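Local coordinates for histidine--tRNA ligase (PDB 1QE0) that catalyses the ATP-dependent attachment of L-histidine to tRNA(His), releasing AMP and diphosphate, at the interface of chains A and B. Coordinates in Å, arbitrary orientation; residue numbers count along the deposited sequence, not the author numbering. Chains: chain A/B, Histidine--tRNA ligase.

Contacts 1 and 3 are neighbouring parts of one two-fold interface: the centres of their C-alpha atoms lie about 11 Å apart, they share A:Phe111, and both use Pro41 and Phe43 and the strands 102-111 and 123-132. Contact 3 holds the meeting of both copies of residue 42, while contact 1 lies to one side and brings in the N-terminal segment. Contact 2 is separate, with centres about 40 Å from contact 1 and 31 Å from contact 3, and sets the anticodon-binding domain of B on the catalytic part of A. The homodimer is thus joined both between its catalytic cores and between catalytic core and partner's anticodon-binding domain.

Contact 1: the interface of chains A and B. Residues chain A 5-6, 8, 65, 111, 123; chain B 41, 43-44, 70.
The ring of B:Phe43 meets A:Pro5 at its edge, the pyrrolidine CB lying in the ring plane 3.5 Å from CE2. B:Phe43 closely follows B:Pro41, the conserved proline of motif 1, the class II synthetase element that builds the dimer. On the other rim, CE1 of the same ring comes within 3.7 Å of CD1 of A:Phe111, the two side chains running antiparallel past one another, a rim contact and not a stack. A:Tyr65 crosses B:Phe43 at about a right angle, its CE2 lying 4.1 Å from CE1 of the phenylalanine. CG of B:Phe43 sits between its backbone N and carbonyl carbon (chi1 53°), which brings the ring against A:Pro5, A:Tyr65 and A:Phe111. The ring of A:Pro5 continues over the backbone of B:Glu44, with CG 3.8 Å from CA. Alongside, the phenol oxygen OH of A:Tyr65 accepts a hydrogen bond from the amine NZ of B:Lys70 (2.8 Å), to be read with care because the lysine is poorly ordered. The carbonyl O of A:Arg6 also lies beside that amine, but A:Arg6 is poorly ordered too and this second bond is doubtful. Next to B:Pro41, A:Gln123, CG anti to its backbone N (chi1 175°), extends its amide toward the proline, OE1 reaching 3.6 Å from CA. The placement of A:Thr8 against the same proline is doubtful, the modelled contact being too tight.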
loop_
_atom_site.group_PDB
_atom_site.type_symbol
_atom_site.label_atom_id
_atom_site.label_comp_id
_atom_site.label_asym_id
_atom_site.label_seq_id
_atom_site.Cartn_x
_atom_site.Cartn_y
_atom_site.Cartn_z
ATOM N N PRO A 5 -8.357 -14.398 14.714
ATOM C CA PRO A 5 -9.266 -15.370 14.092
ATOM C C PRO A 5 -8.455 -16.471 13.349
ATOM O O PRO A 5 -7.299 -16.248 12.944
ATOM C CB PRO A 5 -10.070 -14.493 13.131
ATOM C CG PRO A 5 -10.143 -13.211 13.838
ATOM C CD PRO A 5 -8.723 -13.040 14.297
ATOM N N ARG A 6 -9.042 -17.654 13.169
ATOM C CA ARG A 6 -8.318 -18.725 12.512
ATOM C C ARG A 6 -7.996 -18.416 11.054
ATOM O O ARG A 6 -8.787 -17.798 10.354
ATOM C CB ARG A 6 -9.060 -20.059 12.654
ATOM C CG ARG A 6 -8.215 -21.258 12.227
ATOM C CD ARG A 6 -8.774 -22.563 12.740
ATOM N NE ARG A 6 -9.999 -22.944 12.046
ATOM C CZ ARG A 6 -10.950 -23.701 12.582
ATOM N NH1 ARG A 6 -12.043 -24.013 11.879
ATOM N NH2 ARG A 6 -10.820 -24.111 13.842
ATOM N N THR A 8 -5.767 -16.452 10.102
ATOM C CA THR A 8 -5.475 -15.028 10.048
ATOM C C THR A 8 -4.139 -14.816 10.804
ATOM O O THR A 8 -3.882 -15.520 11.788
ATOM C CB THR A 8 -6.665 -14.257 10.729
ATOM O OG1 THR A 8 -7.480 -13.615 9.759
ATOM C CG2 THR A 8 -6.210 -13.261 11.656
ATOM N N TYR A 65 -17.251 -14.143 2.885
ATOM C CA TYR A 65 -17.816 -13.646 4.121
ATOM C C TYR A 65 -18.959 -12.753 3.775
ATOM O O TYR A 65 -18.761 -11.573 3.469
ATOM C CB TYR A 65 -16.789 -12.836 4.897
ATOM C CG TYR A 65 -15.672 -13.659 5.434
ATOM C CD1 TYR A 65 -14.683 -14.156 4.587
ATOM C CD2 TYR A 65 -15.583 -13.920 6.796
ATOM C CE1 TYR A 65 -13.624 -14.890 5.090
ATOM C CE2 TYR A 65 -14.525 -14.653 7.310
ATOM C CZ TYR A 65 -13.551 -15.126 6.455
ATOM O OH TYR A 65 -12.488 -15.802 6.979
ATOM N N PHE A 111 -10.477 -11.505 1.011
ATOM C CA PHE A 111 -11.011 -12.465 1.979
ATOM C C PHE A 111 -11.716 -13.694 1.418
ATOM O O PHE A 111 -12.881 -13.624 1.023
ATOM C CB PHE A 111 -11.986 -11.741 2.899
ATOM C CG PHE A 111 -11.411 -10.527 3.532
ATOM C CD1 PHE A 111 -10.913 -10.584 4.835
ATOM C CD2 PHE A 111 -11.291 -9.335 2.805
ATOM C CE1 PHE A 111 -10.307 -9.476 5.397
ATOM C CE2 PHE A 111 -10.688 -8.217 3.356
ATOM C CZ PHE A 111 -10.193 -8.288 4.646
ATOM N N GLN A 123 -7.466 -14.189 5.202
ATOM C CA GLN A 123 -7.153 -12.816 4.813
ATOM C C GLN A 123 -5.804 -12.823 4.123
ATOM O O GLN A 123 -4.785 -13.159 4.725
ATOM C CB GLN A 123 -7.068 -11.865 6.001
ATOM C CG GLN A 123 -6.618 -10.525 5.526
ATOM C CD GLN A 123 -6.776 -9.428 6.519
ATOM O OE1 GLN A 123 -7.707 -9.416 7.310
ATOM N NE2 GLN A 123 -5.900 -8.447 6.440
ATOM N N PRO B 41 -5.453 -8.026 11.492
ATOM C CA PRO B 41 -6.469 -8.439 10.530
ATOM C C PRO B 41 -7.616 -7.447 10.487
ATOM O O PRO B 41 -7.813 -6.662 11.406
ATOM C CB PRO B 41 -6.919 -9.774 11.096
ATOM C CG PRO B 41 -5.693 -10.273 11.716
ATOM C CD PRO B 41 -5.204 -9.101 12.460
ATOM N N PHE B 43 -10.654 -8.136 10.729
ATOM C CA PHE B 43 -11.614 -8.478 11.743
ATOM C C PHE B 43 -10.926 -9.198 12.917
ATOM O O PHE B 43 -9.808 -9.740 12.794
ATOM C CB PHE B 43 -12.742 -9.328 11.145
ATOM C CG PHE B 43 -12.263 -10.532 10.386
ATOM C CD1 PHE B 43 -12.373 -10.573 9.003
ATOM C CD2 PHE B 43 -11.661 -11.599 11.046
ATOM C CE1 PHE B 43 -11.876 -11.663 8.283
ATOM C CE2 PHE B 43 -11.161 -12.690 10.334
ATOM C CZ PHE B 43 -11.269 -12.725 8.951
ATOM N N GLU B 44 -11.606 -9.176 14.059
ATOM C CA GLU B 44 -11.140 -9.810 15.270
ATOM C C GLU B 44 -12.286 -10.562 15.893
ATOM O O GLU B 44 -13.417 -10.477 15.441
ATOM C CB GLU B 44 -10.696 -8.741 16.235
ATOM C CG GLU B 44 -9.468 -8.013 15.762
ATOM C CD GLU B 44 -8.170 -8.772 16.041
ATOM O OE1 GLU B 44 -8.171 -9.794 16.778
ATOM O OE2 GLU B 44 -7.130 -8.314 15.532
ATOM N N LYS B 70 -16.676 -17.596 10.088
ATOM C CA LYS B 70 -15.500 -18.273 10.591
ATOM C C LYS B 70 -15.874 -19.620 11.208
ATOM O O LYS B 70 -15.122 -20.157 12.031
ATOM C CB LYS B 70 -14.858 -17.395 11.657
ATOM C CG LYS B 70 -13.364 -17.463 11.686
ATOM C CD LYS B 70 -12.819 -17.035 10.351
ATOM C CE LYS B 70 -11.339 -16.896 10.423
ATOM N NZ LYS B 70 -10.818 -16.508 9.095
#

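Contact 2: the interface of chains A and B. Residues chain A 98, 100-101, 133-134; chain B 363-364, 366, 374, 377.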
loop_
_atom_site.group_PDB
_atom_site.type_symbol
_atom_site.label_atom_id
_atom_site.label_comp_id
_atom_site.label_asym_id
_atom_site.label_seq_id
_atom_site.Cartn_x
_atom_site.Cartn_y
_atom_site.Cartn_z
ATOM N N PRO A 98 -11.722 10.775 -21.193
ATOM C CA PRO A 98 -10.955 11.166 -22.366
ATOM C C PRO A 98 -9.644 10.390 -22.411
ATOM O O PRO A 98 -9.156 10.087 -23.481
ATOM C CB PRO A 98 -10.714 12.636 -22.123
ATOM C CG PRO A 98 -10.595 12.707 -20.671
ATOM C CD PRO A 98 -11.762 11.864 -20.217
ATOM N N GLN A 100 -7.711 7.083 -22.178
ATOM C CA GLN A 100 -7.883 5.648 -22.285
ATOM C C GLN A 100 -6.610 5.051 -22.901
ATOM O O GLN A 100 -5.884 5.742 -23.606
ATOM C CB GLN A 100 -9.078 5.343 -23.182
ATOM C CG GLN A 100 -10.409 5.875 -22.714
ATOM C CD GLN A 100 -11.083 5.073 -21.617
ATOM O OE1 GLN A 100 -11.053 3.838 -21.591
ATOM N NE2 GLN A 100 -11.749 5.782 -20.727
ATOM N N PRO A 101 -6.315 3.761 -22.638
ATOM C CA PRO A 101 -7.095 2.838 -21.805
ATOM C C PRO A 101 -7.015 3.198 -20.329
ATOM O O PRO A 101 -6.128 3.943 -19.903
ATOM C CB PRO A 101 -6.432 1.487 -22.083
ATOM C CG PRO A 101 -5.004 1.848 -22.326
ATOM C CD PRO A 101 -5.119 3.087 -23.180
ATOM N N GLY A 133 -10.277 -0.977 -22.006
ATOM C CA GLY A 133 -10.550 -0.091 -23.108
ATOM C C GLY A 133 -9.540 0.013 -24.228
ATOM O O GLY A 133 -9.438 1.075 -24.837
ATOM N N ALA A 134 -8.804 -1.050 -24.543
ATOM C CA ALA A 134 -7.846 -0.966 -25.643
ATOM C C ALA A 134 -7.302 -2.306 -26.064
ATOM O O ALA A 134 -6.129 -2.590 -25.810
ATOM C CB ALA A 134 -6.698 -0.049 -25.276
ATOM N N TYR B 363 -2.136 3.603 -27.235
ATOM C CA TYR B 363 -2.834 2.373 -27.580
ATOM C C TYR B 363 -4.036 3.010 -28.252
ATOM O O TYR B 363 -3.926 4.167 -28.649
ATOM C CB TYR B 363 -3.155 1.628 -26.295
ATOM C CG TYR B 363 -1.853 1.327 -25.565
ATOM C CD1 TYR B 363 -0.874 0.547 -26.176
ATOM C CD2 TYR B 363 -1.551 1.887 -24.331
ATOM C CE1 TYR B 363 0.361 0.341 -25.593
ATOM C CE2 TYR B 363 -0.302 1.672 -23.738
ATOM C CZ TYR B 363 0.641 0.902 -24.383
ATOM O OH TYR B 363 1.894 0.703 -23.854
ATOM N N LEU B 364 -5.150 2.337 -28.486
ATOM C CA LEU B 364 -6.273 3.078 -29.141
ATOM C C LEU B 364 -6.037 3.695 -30.563
ATOM O O LEU B 364 -6.941 4.274 -31.133
ATOM C CB LEU B 364 -6.778 4.199 -28.230
ATOM C CG LEU B 364 -8.090 4.033 -27.485
ATOM C CD1 LEU B 364 -7.999 2.909 -26.511
ATOM C CD2 LEU B 364 -8.394 5.338 -26.747
ATOM N N ARG B 366 -4.694 6.543 -32.480
ATOM C CA ARG B 366 -5.351 7.779 -32.864
ATOM C C ARG B 366 -4.527 8.804 -33.636
ATOM O O ARG B 366 -3.305 8.683 -33.776
ATOM C CB ARG B 366 -6.075 8.422 -31.677
ATOM C CG ARG B 366 -5.338 8.454 -30.370
ATOM C CD ARG B 366 -6.321 8.666 -29.215
ATOM N NE ARG B 366 -5.630 8.418 -27.956
ATOM C CZ ARG B 366 -6.200 8.253 -26.763
ATOM N NH1 ARG B 366 -5.423 8.013 -25.721
ATOM N NH2 ARG B 366 -7.510 8.393 -26.586
ATOM N N GLN B 374 -3.695 13.429 -25.559
ATOM C CA GLN B 374 -3.459 12.452 -24.500
ATOM C C GLN B 374 -2.154 12.809 -23.760
ATOM O O GLN B 374 -2.088 12.740 -22.521
ATOM C CB GLN B 374 -3.348 11.044 -25.089
ATOM C CG GLN B 374 -3.038 9.954 -24.075
ATOM C CD GLN B 374 -4.247 9.484 -23.262
ATOM O OE1 GLN B 374 -5.363 9.971 -23.420
ATOM N NE2 GLN B 374 -4.017 8.501 -22.407
ATOM N N ARG B 377 -3.097 15.368 -21.577
ATOM C CA ARG B 377 -3.990 14.798 -20.588
ATOM C C ARG B 377 -3.223 14.110 -19.473
ATOM O O ARG B 377 -3.565 14.260 -18.300
ATOM C CB ARG B 377 -4.906 13.792 -21.277
ATOM C CG ARG B 377 -5.926 13.130 -20.370
ATOM C CD ARG B 377 -7.271 13.021 -21.088
ATOM N NE ARG B 377 -7.119 12.304 -22.341
ATOM C CZ ARG B 377 -7.216 12.862 -23.537
ATOM N NH1 ARG B 377 -7.039 12.130 -24.631
ATOM N NH2 ARG B 377 -7.541 14.135 -23.647
#
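A:Pro98 lies against the guanidinium of B:Arg377, which within chain B also grips the amide oxygen OE1 of B:Gln374. NH1 gives the sounder hydrogen bond, 3.0 Å to OE1, in the plane of the amide carbonyl though tilted 22° from the guanidinium plane; the bond from NE is weak. Both residues lie on helix 368-377 of the anticodon-binding domain, which here rests on the catalytic part of the partner subunit. B:Arg377, bent at chi2 and chi3, turns one guanidinium face to A:Pro98, CB standing 3.4 Å above the plane toward the rim; CA of B:Gln374 lies over the rim of the opposite face. The proline's CG also packs on CD of the arginine (3.4 Å). Nearby, the carbonyl O of A:Gln100 receives a weak hydrogen bond from NH1 of B:Arg366 (3.1 Å), a chain extended from CG to NE. B:Leu364 spreads its two methyls across the other end of the patch: CD1 touches CB of A:Ala134 (3.5 Å) and CD2 touches CB of A:Gln100 (3.6 Å). A:Pro101, which follows a cis peptide bond, crosses B:Tyr363 obliquely, its CD lying 3.9 Å from CD2 of the tyrosine ring.

Contact 3: the interface of chains A and B. Residues chain A 40-43, 109, 111; chain B 42, 77, 109, 111, 123.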
loop_
_atom_site.group_PDB
_atom_site.type_symbol
_atom_site.label_atom_id
_atom_site.label_comp_id
_atom_site.label_asym_id
_atom_site.label_seq_id
_atom_site.Cartn_x
_atom_site.Cartn_y
_atom_site.Cartn_z
ATOM N N THR A 40 -10.746 0.356 -3.347
ATOM C CA THR A 40 -12.145 -0.016 -3.253
ATOM C C THR A 40 -12.426 -0.384 -1.786
ATOM O O THR A 40 -11.498 -0.628 -1.018
ATOM C CB THR A 40 -12.273 -1.249 -4.186
ATOM O OG1 THR A 40 -12.486 -0.787 -5.512
ATOM C CG2 THR A 40 -13.310 -2.285 -3.732
ATOM N N PRO A 41 -13.689 -0.356 -1.354
ATOM C CA PRO A 41 -14.028 -0.713 0.033
ATOM C C PRO A 41 -13.700 -2.182 0.326
ATOM O O PRO A 41 -13.584 -3.011 -0.592
ATOM C CB PRO A 41 -15.534 -0.483 0.079
ATOM C CG PRO A 41 -15.692 0.634 -0.901
ATOM C CD PRO A 41 -14.844 0.218 -2.046
ATOM N N ILE A 42 -13.577 -2.520 1.598
ATOM C CA ILE A 42 -13.268 -3.895 1.955
ATOM C C ILE A 42 -14.427 -4.811 1.593
ATOM O O ILE A 42 -14.245 -5.990 1.365
ATOM C CB ILE A 42 -12.916 -4.016 3.452
ATOM C CG1 ILE A 42 -11.526 -3.431 3.699
ATOM C CG2 ILE A 42 -12.957 -5.465 3.910
ATOM C CD1 ILE A 42 -10.396 -4.316 3.220
ATOM N N PHE A 43 -15.634 -4.276 1.578
ATOM C CA PHE A 43 -16.775 -5.080 1.214
ATOM C C PHE A 43 -17.543 -4.417 0.100
ATOM O O PHE A 43 -17.454 -3.215 -0.127
ATOM C CB PHE A 43 -17.691 -5.409 2.417
ATOM C CG PHE A 43 -18.154 -4.213 3.201
ATOM C CD1 PHE A 43 -17.563 -3.900 4.415
ATOM C CD2 PHE A 43 -19.166 -3.392 2.715
ATOM C CE1 PHE A 43 -17.977 -2.779 5.126
ATOM C CE2 PHE A 43 -19.587 -2.278 3.406
ATOM C CZ PHE A 43 -19.001 -1.963 4.609
ATOM N N PRO A 109 -5.873 -6.237 1.246
ATOM C CA PRO A 109 -6.334 -7.554 1.683
ATOM C C PRO A 109 -7.602 -8.023 1.011
ATOM O O PRO A 109 -8.559 -7.250 0.877
ATOM C CB PRO A 109 -6.582 -7.342 3.171
ATOM C CG PRO A 109 -6.962 -5.913 3.232
ATOM C CD PRO A 109 -5.901 -5.295 2.367
ATOM N N PHE A 111 -10.477 -11.505 1.011
ATOM C CA PHE A 111 -11.011 -12.465 1.979
ATOM C C PHE A 111 -11.716 -13.694 1.418
ATOM O O PHE A 111 -12.881 -13.624 1.023
ATOM C CB PHE A 111 -11.986 -11.741 2.899
ATOM C CG PHE A 111 -11.411 -10.527 3.532
ATOM C CD1 PHE A 111 -10.913 -10.584 4.835
ATOM C CD2 PHE A 111 -11.291 -9.335 2.805
ATOM C CE1 PHE A 111 -10.307 -9.476 5.397
ATOM C CE2 PHE A 111 -10.688 -8.217 3.356
ATOM C CZ PHE A 111 -10.193 -8.288 4.646
ATOM N N ILE B 42 -8.380 -7.478 9.414
ATOM C CA ILE B 42 -9.492 -6.554 9.291
ATOM C C ILE B 42 -10.543 -6.879 10.365
ATOM O O ILE B 42 -11.218 -6.001 10.892
ATOM C CB ILE B 42 -10.072 -6.605 7.853
ATOM C CG1 ILE B 42 -9.084 -5.952 6.883
ATOM C CG2 ILE B 42 -11.441 -5.948 7.806
ATOM C CD1 ILE B 42 -9.069 -4.460 6.962
ATOM N N LEU B 77 -15.673 -6.750 12.273
ATOM C CA LEU B 77 -14.898 -5.784 11.519
ATOM C C LEU B 77 -14.472 -4.783 12.601
ATOM O O LEU B 77 -15.306 -4.204 13.299
ATOM C CB LEU B 77 -15.779 -5.146 10.416
ATOM C CG LEU B 77 -15.660 -5.602 8.928
ATOM C CD1 LEU B 77 -15.656 -7.122 8.764
ATOM C CD2 LEU B 77 -16.791 -4.993 8.114
ATOM N N PRO B 109 -8.044 0.756 7.309
ATOM C CA PRO B 109 -9.480 0.984 7.415
ATOM C C PRO B 109 -10.086 0.452 8.689
ATOM O O PRO B 109 -9.764 -0.660 9.107
ATOM C CB PRO B 109 -10.024 0.236 6.193
ATOM C CG PRO B 109 -9.178 -0.865 6.098
ATOM C CD PRO B 109 -7.802 -0.238 6.256
ATOM N N PHE B 111 -14.057 0.136 10.702
ATOM C CA PHE B 111 -15.463 -0.022 10.342
ATOM C C PHE B 111 -16.478 0.227 11.438
ATOM O O PHE B 111 -16.624 -0.599 12.337
ATOM C CB PHE B 111 -15.648 -1.454 9.833
ATOM C CG PHE B 111 -14.739 -1.785 8.716
ATOM C CD1 PHE B 111 -15.197 -1.792 7.415
ATOM C CD2 PHE B 111 -13.405 -2.001 8.958
ATOM C CE1 PHE B 111 -14.338 -2.001 6.381
ATOM C CE2 PHE B 111 -12.534 -2.212 7.930
ATOM C CZ PHE B 111 -12.987 -2.216 6.638
ATOM N N GLN B 123 -16.704 2.908 6.458
ATOM C CA GLN B 123 -15.306 2.474 6.352
ATOM C C GLN B 123 -14.482 3.736 6.347
ATOM O O GLN B 123 -14.679 4.600 5.479
ATOM C CB GLN B 123 -14.999 1.686 5.064
ATOM C CG GLN B 123 -13.534 1.231 5.007
ATOM C CD GLN B 123 -13.183 0.265 3.862
ATOM O OE1 GLN B 123 -13.919 -0.663 3.552
ATOM N NE2 GLN B 123 -12.004 0.451 3.282
#
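The motif 1 proline A:Pro41 and the two residues after it, A:Ile42 and A:Phe43, meet the antiparallel motif 2 strands of B, 102-111 and 123-132, in the class II dimer interface. The backbone N-H of A:Ile42 gives a nearly straight hydrogen bond (179° at H) of 2.7 Å to the side-chain oxygen OE1 of B:Gln123. The donor lies in the carbonyl plane, on a lone pair of OE1, with a C=O...N angle of 129°. B:Gln123 gets there because its CG is anti to the backbone N (chi1 -179°) and the chain continues extended, crossing the A:Ile42 side chain at about a right angle. Apolar packing surrounds this bond. CG1 of A:Ile42 touches the ring tip CZ of B:Phe111 at 3.5 Å, and the symmetry-related pair repeats this with A:Phe111, where CG1 of B:Ile42 lies in the ring plane at the edge, 3.4 Å from CZ. Each isoleucine holds CG1 anti to its carbonyl carbon, turned to the partner's Phe111 ring. B:Leu77 covers one face of the B:Phe111 ring, with CG 3.9 Å above the plane and offset toward the rim, so the leucine backs this aromatic ring within its own subunit. Its methyl CD2 also reaches across to CE1 of A:Phe43 (3.9 Å). Across the two-fold axis the two isoleucines meet tip to tip, A:Ile42 CD1 standing 4.0 Å from B:Ile42 CD1.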